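Local coordinates for F5/8 type C domain protein (Bacteroides ovatus, PDB 4ZRX) that probably hydrolyses alpha-L-fucosyl linkages in glycans and also carries an F5/8 type C domain of a kind that often binds sugars, at residues M91-A96 with E181-G186; Q123-K128 with T174-V179; E129-C134 with M139-Y144; Q168-L173 with Q209-K214; A203-I208 with A215-M220. One frame throughout, in Å; residues are numbered along the deposited sequence.

Contact 1 of 5, residues M91-A96 with E181-G186; sequences MVLLTA and EVWFDG. With EDO (1,2-ethanediol), chain B.
The selenium end of M91, a selenomethionine, lies against the side chain of E181 where two next-but-one strands of the fucosidase barrel turn these side chains to its inner side, over the strand between them. The M91 chain runs extended and bends only at its last torsion (chi3 75°), which turns CE to 3.3 Å from E181 OE1 and leaves SE 3.7 Å from E181 CB. An unbranched methionine-type chain suits this place, since it can cross the E181 side chain at about a right angle and set its end on CB and OE1. OE1 also accepts a weak hydrogen bond from W39. Two residues on, L93 brings its CD2 branch obliquely to the CD1 corner of the W183 indole, 3.5 Å from that atom; the indole NE1 is hydrogen-bonded to E286. This buried half is held by packing, with no hydrogen bond running between the two strands. Beyond F184 the character changes: D185 and the exposed G186 reach a 1,2-ethanediol, probably from the crystallisation liquor. The diol O2 accepts from G186 N at 2.9 Å. Both diol hydroxyls donate to D185 OD1, O1 from 3.1 Å. Such a polar edge is consistent with the end where TIM barrels carry their active site. Strand 140-145 lies between the two strands and pairs in parallel with each; strand 44-48 flanks 91-97, strand 216-219 flanks 181-184, and helix 126-137 covers V92 and L94 on the outside.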
# COMPACT_ATOMS: atom_id res chain seq x y z
N MSE A 91 -10.75 0.86 11.28
CA MSE A 91 -10.73 2.26 11.66
C MSE A 91 -10.90 3.05 10.35
O MSE A 91 -10.53 2.59 9.26
CB MSE A 91 -9.41 2.63 12.32
CG MSE A 91 -9.39 3.97 12.87
SE MSE A 91 -7.74 4.48 13.68
CE MSE A 91 -6.85 4.70 12.02
N VAL A 92 -11.48 4.22 10.48
CA VAL A 92 -11.48 5.20 9.41
C VAL A 92 -10.72 6.42 9.85
O VAL A 92 -10.83 6.90 11.02
CB VAL A 92 -12.89 5.56 8.95
CG1 VAL A 92 -13.63 4.32 8.48
CG2 VAL A 92 -13.71 6.14 10.02
N LEU A 93 -9.87 6.93 8.96
CA LEU A 93 -8.99 8.02 9.29
C LEU A 93 -9.20 9.16 8.32
O LEU A 93 -8.86 9.05 7.15
CB LEU A 93 -7.53 7.52 9.27
CG LEU A 93 -6.37 8.52 9.36
CD1 LEU A 93 -6.37 9.32 10.48
CD2 LEU A 93 -5.01 7.73 9.34
N LEU A 94 -9.74 10.26 8.80
CA LEU A 94 -10.16 11.38 7.92
C LEU A 94 -9.14 12.49 7.87
O LEU A 94 -8.63 12.92 8.91
CB LEU A 94 -11.50 11.95 8.43
CG LEU A 94 -12.06 13.12 7.71
CD1 LEU A 94 -12.58 12.70 6.36
CD2 LEU A 94 -13.18 13.70 8.48
N THR A 95 -8.87 13.03 6.69
CA THR A 95 -8.11 14.25 6.51
C THR A 95 -8.96 15.47 6.93
O THR A 95 -9.53 16.19 6.09
CB THR A 95 -7.62 14.45 5.08
OG1 THR A 95 -8.73 14.41 4.16
CG2 THR A 95 -6.64 13.29 4.68
N ALA A 96 -8.98 15.73 8.22
CA ALA A 96 -9.73 16.85 8.76
C ALA A 96 -9.15 18.19 8.23
O ALA A 96 -9.88 19.18 8.07
CB ALA A 96 -9.68 16.80 10.28
N GLU A 181 -6.21 7.14 16.47
CA GLU A 181 -4.96 7.46 15.79
C GLU A 181 -5.01 8.91 15.36
O GLU A 181 -6.05 9.35 14.86
CB GLU A 181 -4.73 6.51 14.56
CG GLU A 181 -3.44 6.75 13.76
CD GLU A 181 -3.04 5.62 12.82
OE1 GLU A 181 -3.63 4.55 12.88
OE2 GLU A 181 -2.02 5.81 12.09
N VAL A 182 -3.88 9.60 15.53
CA VAL A 182 -3.66 10.97 15.11
C VAL A 182 -2.46 11.00 14.19
O VAL A 182 -1.37 10.59 14.59
CB VAL A 182 -3.40 11.93 16.31
CG1 VAL A 182 -3.22 13.31 15.84
CG2 VAL A 182 -4.60 11.85 17.26
N TRP A 183 -2.71 11.37 12.92
CA TRP A 183 -1.71 11.26 11.89
C TRP A 183 -1.15 12.65 11.63
O TRP A 183 -1.90 13.58 11.26
CB TRP A 183 -2.39 10.74 10.62
CG TRP A 183 -1.67 9.72 9.84
CD1 TRP A 183 -1.69 8.38 10.08
CD2 TRP A 183 -0.92 9.88 8.62
NE1 TRP A 183 -0.98 7.71 9.15
CE2 TRP A 183 -0.52 8.58 8.21
CE3 TRP A 183 -0.44 10.98 7.91
CZ2 TRP A 183 0.26 8.36 7.06
CZ3 TRP A 183 0.30 10.76 6.79
CH2 TRP A 183 0.62 9.47 6.34
N PHE A 184 0.17 12.78 11.81
CA PHE A 184 0.89 14.03 11.55
C PHE A 184 1.89 13.81 10.43
O PHE A 184 3.00 13.31 10.60
CB PHE A 184 1.60 14.48 12.82
CG PHE A 184 0.69 14.91 13.97
CD1 PHE A 184 -0.46 15.65 13.76
CD2 PHE A 184 1.11 14.71 15.28
CE1 PHE A 184 -1.22 16.10 14.80
CE2 PHE A 184 0.35 15.17 16.37
CZ PHE A 184 -0.85 15.86 16.14
N ASP A 185 1.45 14.14 9.21
CA ASP A 185 2.22 14.00 8.01
C ASP A 185 3.49 14.80 8.11
O ASP A 185 3.48 15.94 8.61
CB ASP A 185 1.37 14.44 6.87
CG ASP A 185 1.85 13.98 5.53
OD1 ASP A 185 3.01 13.55 5.42
OD2 ASP A 185 1.00 14.07 4.61
N GLY A 186 4.61 14.19 7.66
CA GLY A 186 5.92 14.88 7.67
C GLY A 186 6.18 15.72 6.44
O GLY A 186 7.14 16.49 6.38
C1 EDO B . 4.20 10.37 5.30
O1 EDO B . 3.80 10.93 4.05
C2 EDO B . 5.67 10.67 5.55
O2 EDO B . 5.79 12.00 6.08

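Contact 2 of 5, residues Q123-K128 with T174-V179; sequences QGDVVK and TNYGEV
V127 lays its CG1 methyl over the face of the Y176 ring, 3.6 Å from the ring centroid and only 10° off the normal, a well-centred CH-pi contact. It belongs to the N-terminal end of helix 126-137, one of the outer helices of the TIM-type barrel, where D125 is the N-cap; Y176 comes from the loop that leads from helix 158-174 into strand 181-184. With CG1 anti to its backbone N (chi1 -176°), V127 points this methyl straight at the ring, and a branched residue suits the place because its other methyl, CG2, can pack on L94 and A96 behind. N175 CB lies over the opposite face of the ring, nearer the rim. At the edge the phenol meets D125: the hydroxyl donates to OD2 at 2.7 Å, meeting the syn lone pair of that oxygen. The short aspartate side chain thus serves two tasks, because its second oxygen caps the helix. A phenylalanine at Y176 would probably keep much of the packing on V127 but leave D125 OD2 without this donor, so that the capping carboxylate could turn more easily. K128 skirts the same ring, CB standing 3.9 Å from CE1, while its charged end leads away toward the surface. The capping bond itself runs from K128 N to D125 OD1, 2.9 Å long and nearly straight at 165°, and it meets that oxygen from above the carboxylate plane.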
# COMPACT_ATOMS: atom_id res chain seq x y z
N GLN A 123 -23.34 25.55 7.72
CA GLN A 123 -23.67 24.93 8.99
C GLN A 123 -23.18 23.51 9.07
O GLN A 123 -23.53 22.81 10.03
CB GLN A 123 -25.16 24.97 9.26
CG GLN A 123 -25.85 26.35 9.06
CD GLN A 123 -25.18 27.46 9.88
OE1 GLN A 123 -25.09 27.36 11.09
NE2 GLN A 123 -24.63 28.45 9.22
N GLY A 124 -22.34 23.08 8.14
CA GLY A 124 -21.88 21.71 8.13
C GLY A 124 -20.66 21.40 8.98
O GLY A 124 -19.87 22.29 9.37
N ASP A 125 -20.46 20.10 9.21
CA ASP A 125 -19.29 19.65 9.89
C ASP A 125 -19.05 18.19 9.44
O ASP A 125 -19.79 17.29 9.82
CB ASP A 125 -19.54 19.72 11.40
CG ASP A 125 -18.34 19.28 12.22
OD1 ASP A 125 -17.46 18.55 11.66
OD2 ASP A 125 -18.34 19.61 13.43
N VAL A 126 -18.07 18.00 8.57
CA VAL A 126 -17.82 16.67 7.98
C VAL A 126 -17.35 15.72 9.06
O VAL A 126 -17.69 14.55 9.05
CB VAL A 126 -16.80 16.72 6.88
CG1 VAL A 126 -16.57 15.35 6.28
CG2 VAL A 126 -17.28 17.70 5.76
N VAL A 127 -16.53 16.26 9.96
CA VAL A 127 -15.97 15.44 11.03
C VAL A 127 -17.11 14.91 11.91
O VAL A 127 -17.13 13.74 12.27
CB VAL A 127 -14.93 16.23 11.83
CG1 VAL A 127 -14.26 15.39 12.90
CG2 VAL A 127 -13.83 16.85 10.93
N LYS A 128 -18.07 15.77 12.21
CA LYS A 128 -19.22 15.38 12.96
C LYS A 128 -20.04 14.31 12.25
O LYS A 128 -20.45 13.34 12.89
CB LYS A 128 -20.10 16.61 13.26
CG LYS A 128 -21.33 16.27 14.15
CD LYS A 128 -22.13 17.54 14.51
CE LYS A 128 -22.68 18.21 13.29
NZ LYS A 128 -23.19 17.31 12.17
N THR A 174 -11.64 16.62 21.41
CA THR A 174 -12.63 16.91 22.47
C THR A 174 -14.05 16.64 22.00
O THR A 174 -14.86 15.93 22.66
CB THR A 174 -12.50 18.33 22.92
OG1 THR A 174 -11.19 18.55 23.47
CG2 THR A 174 -13.61 18.68 24.02
N ASN A 175 -14.38 17.17 20.81
CA ASN A 175 -15.78 17.19 20.37
C ASN A 175 -16.24 16.05 19.54
O ASN A 175 -17.39 16.04 19.11
CB ASN A 175 -16.02 18.49 19.58
CG ASN A 175 -15.77 19.72 20.40
OD1 ASN A 175 -15.27 20.73 19.90
ND2 ASN A 175 -16.07 19.63 21.64
N TYR A 176 -15.39 15.04 19.30
CA TYR A 176 -15.77 13.95 18.40
C TYR A 176 -15.45 12.56 19.02
O TYR A 176 -14.94 11.67 18.29
CB TYR A 176 -15.00 14.15 17.09
CG TYR A 176 -15.28 15.50 16.47
CD1 TYR A 176 -16.48 15.73 15.77
CD2 TYR A 176 -14.44 16.57 16.67
CE1 TYR A 176 -16.79 16.98 15.28
CE2 TYR A 176 -14.75 17.81 16.16
CZ TYR A 176 -15.92 18.01 15.44
OH TYR A 176 -16.16 19.29 14.95
N GLY A 177 -15.75 12.40 20.31
CA GLY A 177 -15.63 11.08 20.92
C GLY A 177 -14.19 10.55 20.91
O GLY A 177 -13.24 11.29 20.79
N GLU A 178 -14.06 9.24 21.00
CA GLU A 178 -12.78 8.59 21.12
C GLU A 178 -12.07 8.55 19.76
O GLU A 178 -12.70 8.29 18.74
CB GLU A 178 -12.96 7.13 21.59
CG GLU A 178 -13.35 6.86 23.00
CD GLU A 178 -13.11 5.37 23.33
OE1 GLU A 178 -12.94 4.51 22.39
OE2 GLU A 178 -12.97 5.12 24.51
N VAL A 179 -10.78 8.80 19.82
CA VAL A 179 -9.92 8.89 18.68
C VAL A 179 -8.78 7.89 18.88
O VAL A 179 -8.09 7.95 19.92
CB VAL A 179 -9.33 10.29 18.52
CG1 VAL A 179 -8.32 10.33 17.40
CG2 VAL A 179 -10.42 11.31 18.29

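Contact 3 of 5, residues E129-C134 with M139-Y144; sequences ELRAAC and MKFGVY
F141 places its ring under R131, so that CD of the arginine stands over the ring centre, 3.5 Å from the centroid, in a CH-pi contact. F141 gives up more surface to the helix than any other residue of this contact, and C134 comes second. C134, small enough to sit close to the strand, sends SG toward the same ring obliquely, 4.1 Å from F141 CD1, in a Cys sulfur-aromatic contact. That sulfur also touches CG of M139, a selenomethionine whose bent chain then leads away to V81 and K85 of helix 77-86. Between C134 and M139 the backbone closes the turn: M139 N donates to C134 O at 3.0 Å, almost straight at 169°. R131 bends at chi2, which carries its aliphatic part across the F141 ring and lets the guanidinium, tilted 30° from the ring plane, continue past F141 CB. Arginine fits because its methylenes can cover an aromatic face while its polar end reaches outward: NH2 bonds to E178 O, and NH1 makes a salt bridge with D135. A water adds another link, accepting from R131 NH1 and donating to M139 O at 2.8 Å. L130 CD2 meets the ring at its edge, 3.8 Å from F141 CE1. Helix and strand run nearly antiparallel, 158° between their directions. This is the return half of a beta-alpha-beta crossover, in which helix 126-137 leads from strand 91-97 to its parallel neighbour 140-145, the repeating connection of a TIM barrel.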
# COMPACT_ATOMS: atom_id res chain seq x y z
N GLU A 129 -20.31 14.47 10.96
CA GLU A 129 -21.08 13.49 10.24
C GLU A 129 -20.36 12.13 10.22
O GLU A 129 -21.01 11.09 10.37
CB GLU A 129 -21.37 13.94 8.82
CG GLU A 129 -22.19 15.22 8.80
CD GLU A 129 -23.02 15.47 7.56
OE1 GLU A 129 -23.35 14.51 6.86
OE2 GLU A 129 -23.43 16.67 7.36
N LEU A 130 -19.04 12.16 10.05
CA LEU A 130 -18.27 10.92 10.07
C LEU A 130 -18.35 10.28 11.46
O LEU A 130 -18.55 9.05 11.59
CB LEU A 130 -16.80 11.15 9.70
CG LEU A 130 -15.96 9.87 9.70
CD1 LEU A 130 -16.51 8.84 8.77
CD2 LEU A 130 -14.53 10.26 9.30
N ARG A 131 -18.19 11.09 12.51
CA ARG A 131 -18.28 10.51 13.86
C ARG A 131 -19.61 9.89 14.14
O ARG A 131 -19.64 8.84 14.79
CB ARG A 131 -17.85 11.45 14.98
CG ARG A 131 -17.49 10.74 16.38
CD ARG A 131 -16.19 9.97 16.12
NE ARG A 131 -15.66 9.20 17.28
CZ ARG A 131 -16.05 7.98 17.61
NH1 ARG A 131 -17.04 7.34 17.02
NH2 ARG A 131 -15.37 7.35 18.53
N ALA A 132 -20.71 10.51 13.70
CA ALA A 132 -22.04 9.95 13.86
C ALA A 132 -22.20 8.57 13.17
O ALA A 132 -22.75 7.64 13.75
CB ALA A 132 -23.09 10.94 13.37
N ALA A 133 -21.65 8.46 11.97
CA ALA A 133 -21.63 7.21 11.22
C ALA A 133 -20.73 6.17 11.92
O ALA A 133 -21.15 5.02 12.04
CB ALA A 133 -21.25 7.41 9.83
N CYS A 134 -19.60 6.59 12.50
CA CYS A 134 -18.80 5.66 13.27
C CYS A 134 -19.54 5.17 14.50
O CYS A 134 -19.42 3.99 14.87
CB CYS A 134 -17.49 6.21 13.68
SG CYS A 134 -16.34 6.51 12.27
N MSE A 139 -17.40 1.78 14.58
CA MSE A 139 -16.17 1.85 13.84
C MSE A 139 -15.23 2.79 14.55
O MSE A 139 -15.61 3.91 14.92
CB MSE A 139 -16.46 2.34 12.41
CG MSE A 139 -15.23 2.77 11.59
SE MSE A 139 -14.30 1.15 10.97
CE MSE A 139 -15.28 0.75 9.39
N LYS A 140 -13.96 2.41 14.67
CA LYS A 140 -12.97 3.27 15.31
C LYS A 140 -12.65 4.44 14.36
O LYS A 140 -12.84 4.34 13.15
CB LYS A 140 -11.71 2.53 15.68
CG LYS A 140 -11.89 1.53 16.83
CD LYS A 140 -10.51 0.84 17.00
CE LYS A 140 -10.65 -0.57 17.34
NZ LYS A 140 -11.17 -0.72 18.66
N PHE A 141 -12.18 5.52 14.95
CA PHE A 141 -12.08 6.83 14.27
C PHE A 141 -10.73 7.37 14.55
O PHE A 141 -10.26 7.39 15.72
CB PHE A 141 -13.20 7.70 14.90
CG PHE A 141 -13.19 9.13 14.52
CD1 PHE A 141 -13.71 9.52 13.33
CD2 PHE A 141 -12.76 10.07 15.41
CE1 PHE A 141 -13.81 10.92 13.02
CE2 PHE A 141 -12.81 11.44 15.11
CZ PHE A 141 -13.35 11.86 13.92
N GLY A 142 -10.14 7.92 13.51
CA GLY A 142 -8.88 8.60 13.61
C GLY A 142 -8.89 9.88 12.80
O GLY A 142 -9.72 10.07 11.93
N VAL A 143 -7.96 10.79 13.12
CA VAL A 143 -7.83 12.06 12.45
C VAL A 143 -6.43 12.35 11.92
O VAL A 143 -5.45 12.12 12.60
CB VAL A 143 -8.33 13.25 13.28
CG1 VAL A 143 -9.82 13.07 13.59
CG2 VAL A 143 -7.54 13.37 14.53
N TYR A 144 -6.40 12.94 10.74
CA TYR A 144 -5.21 13.47 10.05
C TYR A 144 -5.36 14.98 10.16
O TYR A 144 -6.35 15.55 9.73
CB TYR A 144 -5.21 13.01 8.61
CG TYR A 144 -4.16 13.59 7.69
CD1 TYR A 144 -4.21 14.88 7.27
CD2 TYR A 144 -3.20 12.76 7.12
CE1 TYR A 144 -3.27 15.38 6.42
CE2 TYR A 144 -2.30 13.23 6.22
CZ TYR A 144 -2.32 14.58 5.86
OH TYR A 144 -1.43 15.17 5.02
O HOH W 1 -16.90 4.39 17.33

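Contact 4 of 5, residues Q168-L173 with Q209-K214; sequences QLTELL and QRLQPK
Two successive bends, chi1 -66° and chi2 -66°, fold the side chain of Q212 back so that its amide NE2 reaches the carbonyl O of L173, near the C-terminal end of helix 158-174. The bond is 2.8 Å long; L173 O lies close to the amide plane of Q212, whereas the donor stands above the carbonyl plane, 36° out of it. A water shares the same oxygen, donating to L173 O at 3.0 Å and to L211 O at 2.8 Å, and so links the C-terminal regions of the two helices. Apolar packing lies beside these bonds. L211 holds CG anti to its carbonyl carbon, which brings CD1 within 3.8 Å of L173 CB and 4.1 Å of T170 CG2; this single branch touches both, and leucine is long enough to reach them. L173 in turn lays CB against Q212 CG, 4.0 Å away, before its branches go on to V182 and I208. Replacing Q212 by an alanine would probably leave L173 O with the water but no amide, and deprive V179 N and G177 O of their mate. A buried glutamine suits the place because one amide can give NE2 to L173 O and G177 O and take V179 N on OE1, joining two outer barrel helices and the loop beside them.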
# COMPACT_ATOMS: atom_id res chain seq x y z
N GLN A 168 -6.66 23.67 17.16
CA GLN A 168 -7.31 22.75 16.20
C GLN A 168 -7.40 21.30 16.66
O GLN A 168 -8.46 20.64 16.60
CB GLN A 168 -6.61 22.82 14.85
CG GLN A 168 -6.77 24.16 14.17
CD GLN A 168 -6.24 24.19 12.74
OE1 GLN A 168 -5.34 23.41 12.36
NE2 GLN A 168 -6.71 25.13 11.96
N LEU A 169 -6.28 20.84 17.19
CA LEU A 169 -6.13 19.46 17.69
C LEU A 169 -7.04 19.22 18.85
O LEU A 169 -7.66 18.22 18.94
CB LEU A 169 -4.68 19.23 18.03
CG LEU A 169 -4.28 17.86 18.59
CD1 LEU A 169 -4.53 16.79 17.54
CD2 LEU A 169 -2.82 17.94 18.99
N THR A 170 -7.14 20.20 19.76
CA THR A 170 -8.01 20.11 20.92
C THR A 170 -9.45 20.02 20.50
O THR A 170 -10.18 19.23 21.00
CB THR A 170 -7.76 21.28 21.88
OG1 THR A 170 -6.39 21.25 22.32
CG2 THR A 170 -8.72 21.26 23.07
N GLU A 171 -9.86 20.76 19.47
CA GLU A 171 -11.24 20.60 19.01
C GLU A 171 -11.51 19.16 18.53
O GLU A 171 -12.54 18.50 18.89
CB GLU A 171 -11.54 21.59 17.88
CG GLU A 171 -11.59 23.00 18.36
CD GLU A 171 -11.54 24.04 17.26
OE1 GLU A 171 -11.05 23.75 16.10
OE2 GLU A 171 -11.96 25.21 17.59
N LEU A 172 -10.60 18.68 17.70
CA LEU A 172 -10.76 17.35 17.11
C LEU A 172 -10.76 16.24 18.14
O LEU A 172 -11.43 15.23 17.95
CB LEU A 172 -9.69 17.10 16.02
CG LEU A 172 -9.76 17.99 14.76
CD1 LEU A 172 -8.59 17.76 13.88
CD2 LEU A 172 -11.03 17.68 14.03
N LEU A 173 -10.02 16.46 19.21
CA LEU A 173 -9.86 15.44 20.24
C LEU A 173 -10.81 15.59 21.42
O LEU A 173 -10.76 14.78 22.35
CB LEU A 173 -8.41 15.43 20.72
CG LEU A 173 -7.33 15.11 19.67
CD1 LEU A 173 -6.02 14.87 20.35
CD2 LEU A 173 -7.63 14.02 18.75
N GLN A 209 -2.35 12.73 24.63
CA GLN A 209 -2.37 11.85 25.81
C GLN A 209 -3.43 12.24 26.85
O GLN A 209 -4.04 11.36 27.49
CB GLN A 209 -1.00 11.83 26.46
CG GLN A 209 0.01 11.04 25.67
CD GLN A 209 1.37 11.08 26.29
OE1 GLN A 209 1.59 10.42 27.30
NE2 GLN A 209 2.27 11.87 25.75
N ARG A 210 -3.66 13.53 26.99
CA ARG A 210 -4.61 14.02 28.00
C ARG A 210 -6.02 13.77 27.57
O ARG A 210 -6.82 13.28 28.36
CB ARG A 210 -4.38 15.49 28.28
CG ARG A 210 -5.41 16.06 29.24
CD ARG A 210 -4.96 17.40 29.76
NE ARG A 210 -4.46 18.23 28.68
CZ ARG A 210 -5.21 18.95 27.85
NH1 ARG A 210 -6.53 19.01 27.97
NH2 ARG A 210 -4.61 19.64 26.90
N LEU A 211 -6.33 14.10 26.31
CA LEU A 211 -7.66 13.96 25.76
C LEU A 211 -8.03 12.60 25.28
O LEU A 211 -9.21 12.22 25.31
CB LEU A 211 -7.85 14.96 24.63
CG LEU A 211 -7.67 16.42 25.09
CD1 LEU A 211 -7.71 17.37 23.90
CD2 LEU A 211 -8.71 16.84 26.11
N GLN A 212 -7.03 11.83 24.87
CA GLN A 212 -7.27 10.56 24.15
C GLN A 212 -6.25 9.51 24.56
O GLN A 212 -5.30 9.20 23.82
CB GLN A 212 -7.19 10.80 22.66
CG GLN A 212 -8.32 11.69 22.12
CD GLN A 212 -9.69 11.09 22.21
OE1 GLN A 212 -9.90 9.87 22.36
NE2 GLN A 212 -10.67 11.97 22.15
N PRO A 213 -6.45 8.95 25.76
CA PRO A 213 -5.50 7.98 26.29
C PRO A 213 -5.27 6.75 25.43
O PRO A 213 -4.25 6.08 25.61
CB PRO A 213 -6.15 7.58 27.62
CG PRO A 213 -7.06 8.68 27.98
CD PRO A 213 -7.51 9.31 26.74
N LYS A 214 -6.21 6.41 24.54
CA LYS A 214 -6.06 5.23 23.70
C LYS A 214 -5.33 5.51 22.39
O LYS A 214 -4.95 4.53 21.68
CB LYS A 214 -7.41 4.66 23.35
CG LYS A 214 -8.12 4.07 24.55
CD LYS A 214 -9.48 3.57 24.14
CE LYS A 214 -10.17 2.76 25.26
NZ LYS A 214 -11.60 2.75 24.87
O HOH W 2 -11.19 14.13 25.21

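Contact 5 of 5, residues A203-I208 with A215-M220; sequences AFYQTI and AVMAIM
F204 O accepts the backbone N of I208 at 3.1 Å, a regular helix bond that sets F204 and I208 one turn apart on the side facing M217 of the strand. M217 is a selenomethionine whose chain runs extended from its first torsion (chi1 -173°) and pushes SE into the helix surface between Y205 and I208. There SE lies 3.6 Å from Y205 CD1 and 4.3 Å from the centroid of the ring, set obliquely, 46° off the normal, which makes a Met-aromatic contact. I208 brings CD1 to 3.8 Å from M217 SE, the two side chains crossing at about a right angle, while F204 CB lies more loosely, 4.4 Å from M217 CE. At the other end I208 CG2 meets A215 CB, 3.9 Å apart, where a small residue lets helix and strand draw near. The contact closes the beta-alpha-beta unit formed by strand 181-184, helix 201-211 and strand 216-219. F184 of the neighbouring strand 181-184 touches both I208 and M217. No hydrogen bond joins the two segments, so their cohesion rests on dispersion and shape: the selenium, in the place of methionine's sulfur, packs on a ring and an aliphatic branch at once.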
# COMPACT_ATOMS: atom_id res chain seq x y z
N ALA A 203 4.29 19.17 22.97
CA ALA A 203 3.02 19.71 23.43
C ALA A 203 1.85 19.09 22.69
O ALA A 203 0.79 18.89 23.28
CB ALA A 203 3.00 21.25 23.33
N PHE A 204 2.04 18.79 21.40
CA PHE A 204 0.98 18.14 20.64
C PHE A 204 0.76 16.78 21.25
O PHE A 204 -0.39 16.31 21.40
CB PHE A 204 1.33 17.94 19.16
CG PHE A 204 1.72 19.20 18.39
CD1 PHE A 204 1.51 20.49 18.91
CD2 PHE A 204 2.24 19.08 17.11
CE1 PHE A 204 1.88 21.61 18.18
CE2 PHE A 204 2.62 20.18 16.37
CZ PHE A 204 2.45 21.48 16.93
N TYR A 205 1.85 16.11 21.59
CA TYR A 205 1.71 14.77 22.21
C TYR A 205 1.04 14.80 23.56
O TYR A 205 0.23 13.92 23.88
CB TYR A 205 3.09 14.06 22.29
CG TYR A 205 3.02 12.54 22.55
CD1 TYR A 205 1.90 11.78 22.22
CD2 TYR A 205 4.10 11.90 23.10
CE1 TYR A 205 1.89 10.38 22.44
CE2 TYR A 205 4.09 10.55 23.38
CZ TYR A 205 2.99 9.79 23.04
OH TYR A 205 2.99 8.43 23.28
N GLN A 206 1.36 15.80 24.37
CA GLN A 206 0.71 15.93 25.68
C GLN A 206 -0.79 16.16 25.55
O GLN A 206 -1.57 15.54 26.28
CB GLN A 206 1.38 17.01 26.55
CG GLN A 206 2.88 16.82 26.84
CD GLN A 206 3.29 15.39 27.19
OE1 GLN A 206 4.21 14.81 26.55
NE2 GLN A 206 2.59 14.79 28.14
N THR A 207 -1.20 16.89 24.50
CA THR A 207 -2.61 17.10 24.25
C THR A 207 -3.30 15.81 23.94
O THR A 207 -4.37 15.52 24.46
CB THR A 207 -2.79 18.12 23.10
OG1 THR A 207 -2.15 19.34 23.45
CG2 THR A 207 -4.26 18.41 22.78
N ILE A 208 -2.69 15.04 23.04
CA ILE A 208 -3.25 13.77 22.65
C ILE A 208 -3.41 12.85 23.85
O ILE A 208 -4.47 12.27 24.09
CB ILE A 208 -2.35 13.09 21.56
CG1 ILE A 208 -2.38 13.90 20.27
CG2 ILE A 208 -2.74 11.66 21.39
CD1 ILE A 208 -1.29 13.45 19.24
N ALA A 215 -5.15 6.80 22.03
CA ALA A 215 -4.66 7.19 20.69
C ALA A 215 -3.19 6.90 20.54
O ALA A 215 -2.43 7.02 21.53
CB ALA A 215 -4.88 8.61 20.41
N VAL A 216 -2.79 6.57 19.32
CA VAL A 216 -1.40 6.60 18.93
C VAL A 216 -1.10 7.84 18.04
O VAL A 216 -1.95 8.23 17.22
CB VAL A 216 -0.94 5.31 18.19
CG1 VAL A 216 -0.88 4.17 19.19
CG2 VAL A 216 -1.84 4.98 17.02
N MSE A 217 0.07 8.42 18.23
CA MSE A 217 0.56 9.55 17.43
C MSE A 217 1.46 9.00 16.34
O MSE A 217 2.48 8.38 16.61
CB MSE A 217 1.31 10.55 18.31
CG MSE A 217 1.71 11.83 17.59
SE MSE A 217 2.45 12.99 18.92
CE MSE A 217 3.51 14.28 17.97
N ALA A 218 1.03 9.16 15.08
CA ALA A 218 1.65 8.53 13.92
C ALA A 218 2.40 9.46 12.98
O ALA A 218 2.01 10.61 12.76
CB ALA A 218 0.56 7.83 13.14
N ILE A 219 3.49 8.92 12.43
CA ILE A 219 4.31 9.46 11.35
C ILE A 219 5.27 10.46 11.98
O ILE A 219 6.40 10.07 12.33
CB ILE A 219 3.51 10.02 10.16
CG1 ILE A 219 2.37 9.08 9.77
CG2 ILE A 219 4.44 10.38 9.02
CD1 ILE A 219 2.75 7.63 9.37
N MSE A 220 4.86 11.72 12.16
CA MSE A 220 5.62 12.65 13.01
C MSE A 220 5.06 12.40 14.40
O MSE A 220 4.19 13.11 14.92
CB MSE A 220 5.47 14.11 12.58
CG MSE A 220 6.01 14.43 11.23
SE MSE A 220 7.88 13.94 10.98
CE MSE A 220 8.61 15.10 12.28

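All five contacts belong to one barrel; contacts 1, 2, 3 and 5 are buried, contact 4 only partly. Contact 1 lies between strands two apart in the sheet, on its inner side; contacts 3 and 5 pack an outer helix on a strand of the same sheet; contacts 2 and 4 join helix ends and loops. Contacts 2 and 3 share helix 126-137, contacts 4 and 5 share helix 201-211. Chemistry follows place: contacts 1 and 5 have no hydrogen bond between their segments, contact 3 mixes packing with a backbone bond and a water bridge, and contacts 2 and 4 add side-chain bonds. The salt bridge E178-K214 connects contacts 2 and 4.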